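Local coordinates for protein phosphoribosylaminoimidazole-succinocarboxamide synthase (PDB 4O7R) that catalyses the ATP-dependent joining of L-aspartate to carboxyaminoimidazole ribotide, giving SAICAR in de novo purine biosynthesis, at residues R93-G98 with G168-D173; E89-N94 with I116-Y121. All coordinates share one frame; numbering follows the deposited sequence.

Contact 1: R93-G98 with G168-D173. With U5P (uridine-5'-monophosphate), chain B.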
# COMPACT_ATOMS: atom_id res chain seq x y z
N ARG A 93 -13.45 -1.69 -1.92
CA ARG A 93 -14.03 -0.33 -2.02
C ARG A 93 -14.71 -0.09 -3.37
O ARG A 93 -14.08 -0.25 -4.42
CB ARG A 93 -12.95 0.74 -1.73
CG ARG A 93 -11.94 0.28 -0.67
CD ARG A 93 -10.95 1.36 -0.26
NE ARG A 93 -11.59 2.33 0.63
CZ ARG A 93 -11.18 2.65 1.85
NH1 ARG A 93 -10.07 2.11 2.38
NH2 ARG A 93 -11.89 3.52 2.54
N ASN A 94 -16.00 0.25 -3.34
CA ASN A 94 -16.79 0.62 -4.55
C ASN A 94 -16.95 2.15 -4.68
O ASN A 94 -16.87 2.71 -5.79
CB ASN A 94 -18.18 -0.03 -4.52
CG ASN A 94 -18.11 -1.54 -4.34
OD1 ASN A 94 -17.53 -2.23 -5.17
ND2 ASN A 94 -18.68 -2.06 -3.25
N VAL A 95 -17.18 2.81 -3.54
CA VAL A 95 -17.38 4.25 -3.46
C VAL A 95 -16.29 4.86 -2.56
O VAL A 95 -15.91 4.27 -1.54
CB VAL A 95 -18.79 4.59 -2.91
CG1 VAL A 95 -18.96 6.10 -2.74
CG2 VAL A 95 -19.87 4.06 -3.85
N VAL A 96 -15.75 6.03 -2.93
CA VAL A 96 -14.69 6.67 -2.14
C VAL A 96 -15.25 7.14 -0.79
O VAL A 96 -16.29 7.81 -0.74
CB VAL A 96 -14.00 7.83 -2.90
CG1 VAL A 96 -13.03 8.60 -2.00
CG2 VAL A 96 -13.24 7.30 -4.11
N ALA A 97 -14.58 6.73 0.28
CA ALA A 97 -14.95 7.10 1.66
C ALA A 97 -13.78 6.85 2.58
O ALA A 97 -12.80 6.23 2.17
CB ALA A 97 -16.17 6.31 2.13
N GLY A 98 -13.87 7.34 3.82
CA GLY A 98 -12.82 7.14 4.84
C GLY A 98 -11.39 7.36 4.37
O GLY A 98 -11.06 8.37 3.75
N GLY A 168 -32.24 -1.02 -1.27
CA GLY A 168 -32.02 0.42 -1.26
C GLY A 168 -30.79 0.84 -0.47
O GLY A 168 -30.73 1.95 0.07
N ILE A 169 -29.80 -0.06 -0.43
CA ILE A 169 -28.54 0.18 0.28
C ILE A 169 -27.34 0.16 -0.67
O ILE A 169 -27.12 -0.82 -1.38
CB ILE A 169 -28.36 -0.80 1.47
CG1 ILE A 169 -29.49 -0.57 2.51
CG2 ILE A 169 -26.99 -0.64 2.12
CD1 ILE A 169 -29.79 -1.77 3.41
N ILE A 170 -26.58 1.25 -0.71
CA ILE A 170 -25.31 1.23 -1.43
C ILE A 170 -24.22 0.66 -0.52
O ILE A 170 -24.01 1.18 0.59
CB ILE A 170 -24.86 2.62 -1.93
CG1 ILE A 170 -25.93 3.27 -2.81
CG2 ILE A 170 -23.58 2.51 -2.72
CD1 ILE A 170 -25.93 4.79 -2.69
N LEU A 171 -23.56 -0.40 -1.01
CA LEU A 171 -22.35 -0.92 -0.37
C LEU A 171 -21.10 -0.11 -0.78
O LEU A 171 -20.52 -0.29 -1.87
CB LEU A 171 -22.15 -2.42 -0.66
CG LEU A 171 -20.94 -3.12 -0.01
CD1 LEU A 171 -21.06 -3.21 1.50
CD2 LEU A 171 -20.82 -4.50 -0.60
N VAL A 172 -20.70 0.78 0.10
CA VAL A 172 -19.61 1.72 -0.16
C VAL A 172 -18.24 1.01 -0.13
O VAL A 172 -17.49 1.03 -1.13
CB VAL A 172 -19.75 2.88 0.84
CG1 VAL A 172 -18.51 3.77 0.92
CG2 VAL A 172 -21.04 3.65 0.55
N ASP A 173 -17.94 0.36 0.99
CA ASP A 173 -16.74 -0.45 1.16
C ASP A 173 -17.01 -1.44 2.29
O ASP A 173 -18.07 -1.40 2.91
CB ASP A 173 -15.50 0.44 1.48
CG ASP A 173 -15.72 1.34 2.67
OD1 ASP A 173 -16.38 0.89 3.62
OD2 ASP A 173 -15.27 2.51 2.69
N1 U5P B . -12.73 -1.38 8.52
C2 U5P B . -12.91 -2.37 9.54
N3 U5P B . -11.98 -2.54 10.50
C4 U5P B . -10.87 -1.77 10.51
C5 U5P B . -10.66 -0.79 9.52
C6 U5P B . -11.61 -0.61 8.53
O2 U5P B . -13.93 -3.08 9.55
O4 U5P B . -10.00 -1.93 11.40
C1' U5P B . -13.75 -1.19 7.48
C2' U5P B . -14.45 0.15 7.60
O2' U5P B . -15.59 0.08 8.46
C3' U5P B . -14.82 0.43 6.16
C4' U5P B . -13.69 -0.18 5.33
O3' U5P B . -16.01 -0.27 5.84
O4' U5P B . -13.15 -1.22 6.17
C5' U5P B . -12.60 0.82 4.91
O5' U5P B . -12.04 1.45 6.07
P U5P B . -11.09 2.74 6.03
O1P U5P B . -11.72 3.73 5.11
O2P U5P B . -11.05 3.19 7.48
O3P U5P B . -9.76 2.19 5.53
O HOH W 1 -14.09 3.43 0.38
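Arg93 and Asp173, an antiparallel non-hydrogen-bonded pair where the end of strand 84-93 meets the first part of strand 169-180, hold the bound uridine-5'-monophosphate by phosphate and ribose; the nucleotide, also bonded to Ser99, Arg198 and Arg214, probably occupies the substrate ribotide's pocket. Arg93 NH2 gives a 2.6 Å hydrogen bond to O1P and NH1 a longer one to O3P, while the ribose O3' donates to Asp173 OD1. Their direct link is a long, weak ion pair: Asp173 OD2 lies well out of the guanidinium plane, 3.5 Å from Arg93 NH2. A water in that plane ties them, accepting from Arg93 NE and donating to Asp173 OD2 and Val95 O. A methionine in place of Arg93 would probably leave the phosphate without its two-point grip and Glu118 OE1 without its cationic partner, although Arg198 would still face Asp173. At the corner, Val172 O accepts from Asn94 N (2.8 Å) and Val95 N (3.0 Å). With CG anti to its carbonyl carbon (chi1 -55°), Asn94 sends ND2 to Leu171 O from above that carbonyl's plane. Beyond it, Val95 CG2 meets Ile170 CG2, and Val172 CG1 lies 3.7 Å from Ala97 CB.

Contact 2: E89-N94 with I116-Y121. With U5P (uridine-5'-monophosphate), chain B.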
# COMPACT_ATOMS: atom_id res chain seq x y z
N GLU A 89 -6.34 -7.66 7.07
CA GLU A 89 -7.64 -7.09 6.84
C GLU A 89 -7.72 -6.76 5.35
O GLU A 89 -6.83 -6.10 4.80
CB GLU A 89 -7.85 -5.86 7.69
CG GLU A 89 -8.00 -6.20 9.15
CD GLU A 89 -7.72 -5.02 10.05
OE1 GLU A 89 -8.04 -5.12 11.25
OE2 GLU A 89 -7.17 -3.99 9.55
N VAL A 90 -8.75 -7.27 4.69
CA VAL A 90 -8.86 -7.19 3.24
C VAL A 90 -10.01 -6.25 2.94
O VAL A 90 -11.15 -6.59 3.23
CB VAL A 90 -9.14 -8.58 2.62
CG1 VAL A 90 -9.16 -8.52 1.09
CG2 VAL A 90 -8.09 -9.57 3.08
N VAL A 91 -9.73 -5.10 2.36
CA VAL A 91 -10.76 -4.07 2.18
C VAL A 91 -11.19 -3.95 0.72
O VAL A 91 -10.37 -3.85 -0.19
CB VAL A 91 -10.31 -2.71 2.76
CG1 VAL A 91 -11.36 -1.65 2.48
CG2 VAL A 91 -10.06 -2.82 4.26
N VAL A 92 -12.49 -3.99 0.49
CA VAL A 92 -13.01 -3.85 -0.86
C VAL A 92 -13.75 -2.51 -0.91
O VAL A 92 -14.55 -2.22 -0.00
CB VAL A 92 -13.88 -5.06 -1.28
CG1 VAL A 92 -14.30 -4.98 -2.76
CG2 VAL A 92 -13.11 -6.34 -1.05
N ARG A 93 -13.45 -1.69 -1.92
CA ARG A 93 -14.03 -0.33 -2.02
C ARG A 93 -14.71 -0.09 -3.37
O ARG A 93 -14.08 -0.25 -4.42
CB ARG A 93 -12.95 0.74 -1.73
CG ARG A 93 -11.94 0.28 -0.67
CD ARG A 93 -10.95 1.36 -0.26
NE ARG A 93 -11.59 2.33 0.63
CZ ARG A 93 -11.18 2.65 1.85
NH1 ARG A 93 -10.07 2.11 2.38
NH2 ARG A 93 -11.89 3.52 2.54
N ASN A 94 -16.00 0.25 -3.34
CA ASN A 94 -16.79 0.62 -4.55
C ASN A 94 -16.95 2.15 -4.68
O ASN A 94 -16.87 2.71 -5.79
CB ASN A 94 -18.18 -0.03 -4.52
CG ASN A 94 -18.11 -1.54 -4.34
OD1 ASN A 94 -17.53 -2.23 -5.17
ND2 ASN A 94 -18.68 -2.06 -3.25
N ILE A 116 -11.89 -1.54 -5.73
CA ILE A 116 -10.49 -1.45 -5.28
C ILE A 116 -10.34 -2.43 -4.15
O ILE A 116 -11.14 -2.40 -3.23
CB ILE A 116 -10.13 -0.05 -4.77
CG1 ILE A 116 -9.87 0.88 -5.95
CG2 ILE A 116 -8.87 -0.09 -3.90
CD1 ILE A 116 -9.57 2.31 -5.54
N VAL A 117 -9.33 -3.30 -4.22
CA VAL A 117 -9.00 -4.17 -3.08
C VAL A 117 -7.75 -3.65 -2.39
O VAL A 117 -6.75 -3.37 -3.05
CB VAL A 117 -8.86 -5.66 -3.48
CG1 VAL A 117 -8.69 -6.55 -2.27
CG2 VAL A 117 -10.07 -6.13 -4.24
N GLU A 118 -7.82 -3.48 -1.06
CA GLU A 118 -6.65 -3.13 -0.25
C GLU A 118 -6.33 -4.19 0.79
O GLU A 118 -7.22 -4.79 1.39
CB GLU A 118 -6.83 -1.77 0.44
CG GLU A 118 -7.26 -0.69 -0.53
CD GLU A 118 -7.48 0.67 0.10
OE1 GLU A 118 -7.90 0.73 1.29
OE2 GLU A 118 -7.24 1.67 -0.60
N LEU A 119 -5.03 -4.42 1.00
CA LEU A 119 -4.53 -5.35 1.97
C LEU A 119 -3.91 -4.55 3.10
O LEU A 119 -3.11 -3.64 2.85
CB LEU A 119 -3.44 -6.24 1.35
CG LEU A 119 -3.86 -7.14 0.19
CD1 LEU A 119 -2.63 -7.91 -0.27
CD2 LEU A 119 -4.99 -8.07 0.62
N TYR A 120 -4.29 -4.91 4.32
CA TYR A 120 -3.75 -4.29 5.54
C TYR A 120 -3.18 -5.40 6.41
O TYR A 120 -3.78 -6.47 6.52
CB TYR A 120 -4.86 -3.53 6.30
CG TYR A 120 -5.32 -2.29 5.59
CD1 TYR A 120 -4.69 -1.05 5.80
CD2 TYR A 120 -6.38 -2.35 4.67
CE1 TYR A 120 -5.11 0.09 5.12
CE2 TYR A 120 -6.81 -1.21 4.00
CZ TYR A 120 -6.17 -0.00 4.22
OH TYR A 120 -6.61 1.12 3.53
N TYR A 121 -2.02 -5.15 7.00
CA TYR A 121 -1.41 -6.10 7.93
C TYR A 121 -2.00 -5.86 9.33
O TYR A 121 -1.95 -4.74 9.83
CB TYR A 121 0.13 -5.98 7.87
CG TYR A 121 0.95 -6.68 8.95
CD1 TYR A 121 0.68 -8.00 9.36
CD2 TYR A 121 2.03 -6.03 9.54
CE1 TYR A 121 1.44 -8.62 10.34
CE2 TYR A 121 2.80 -6.63 10.52
CZ TYR A 121 2.51 -7.91 10.92
OH TYR A 121 3.30 -8.47 11.90
N1 U5P B . -12.73 -1.38 8.52
C2 U5P B . -12.91 -2.37 9.54
N3 U5P B . -11.98 -2.54 10.50
C4 U5P B . -10.87 -1.77 10.51
C5 U5P B . -10.66 -0.79 9.52
C6 U5P B . -11.61 -0.61 8.53
O2 U5P B . -13.93 -3.08 9.55
O4 U5P B . -10.00 -1.93 11.40
C1' U5P B . -13.75 -1.19 7.48
C2' U5P B . -14.45 0.15 7.60
O2' U5P B . -15.59 0.08 8.46
C3' U5P B . -14.82 0.43 6.16
C4' U5P B . -13.69 -0.18 5.33
O3' U5P B . -16.01 -0.27 5.84
O4' U5P B . -13.15 -1.22 6.17
C5' U5P B . -12.60 0.82 4.91
O5' U5P B . -12.04 1.45 6.07
P U5P B . -11.09 2.74 6.03
O1P U5P B . -11.72 3.73 5.11
O2P U5P B . -11.05 3.19 7.48
O3P U5P B . -9.76 2.19 5.53
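Strands 84-93 and 111-121 are antiparallel neighbours in the sheet that lines the uridine-5'-monophosphate pocket, and residues 89-93 and 116-121 form one of its ladders, their short axes approaching to 4.6 Å with directions 160° from one another. Three hydrogen-bonded pairs, Glu89-Tyr120, Val91-Glu118 and Arg93-Ile116, each exchange two backbone bonds; Val91 N to Glu118 O (2.7 Å) is nearly straight, at 173°. They alternate with the non-hydrogen-bonded pairs Val90-Leu119 and Val92-Val117, and the alternation sorts the side chains by face.

On one face Val91 and Arg93 touch the nucleotide, with Glu89 and Tyr120 near it; Ile116 shares this face but packs on His135 of the second subunit. Here Glu118 OE1 takes two hydrogen bonds, from Arg93 NH1 (2.8 Å, part of a salt bridge) and from Tyr120 OH (2.6 Å), which arrive from opposite faces of the carboxylate plane. The oxygen itself lies at the edge of the guanidinium, in its plane, consistent with Glu118 acting as a second-shell residue that holds the guanidinium's rotation and probably balances part of its charge. Its reach comes from an extended chain, chi2 178°. Val91 uses both branches: CG2 packs on Tyr120 CE2 at 3.6 Å, while CG1 touches the ligand's C5' at 3.7 Å.

On the other face Val90, Val92, Val117 and Leu119 make an apolar layer, with helix 143-166 against Val92 and Val117. Strand 169-180 flanks strand 84-93 on its other edge, and Asn132 ND2 of the second subunit donates to Val117 O. In that layer Val90 CG1 touches two side chains of the facing strand, 3.9 Å from Val117 CG1 and 4.2 Å from Leu119 CD2.

How the contacts relate
Both contacts are buried and share Arg93 and Asn94, and strand 84-93 joins them in one sheet: contact 2 pairs it with strand 111-121, contact 1 with the start of strand 169-180. Contact 2 is a regular ladder burying 536 Å², whereas contact 1 buries 345 Å² and has a single bridge before the chain turns away, so side chains and a water do more of its work. Their centres lie 12 Å apart, and Asp173 CB packs 3.2 Å from Val92 O where they meet. Around the nucleotide, contact 1 supplies the carboxylate that receives the ribose hydroxyl and contact 2 the acidic backing of the shared arginine; contact 2 alone is touched by the second subunit.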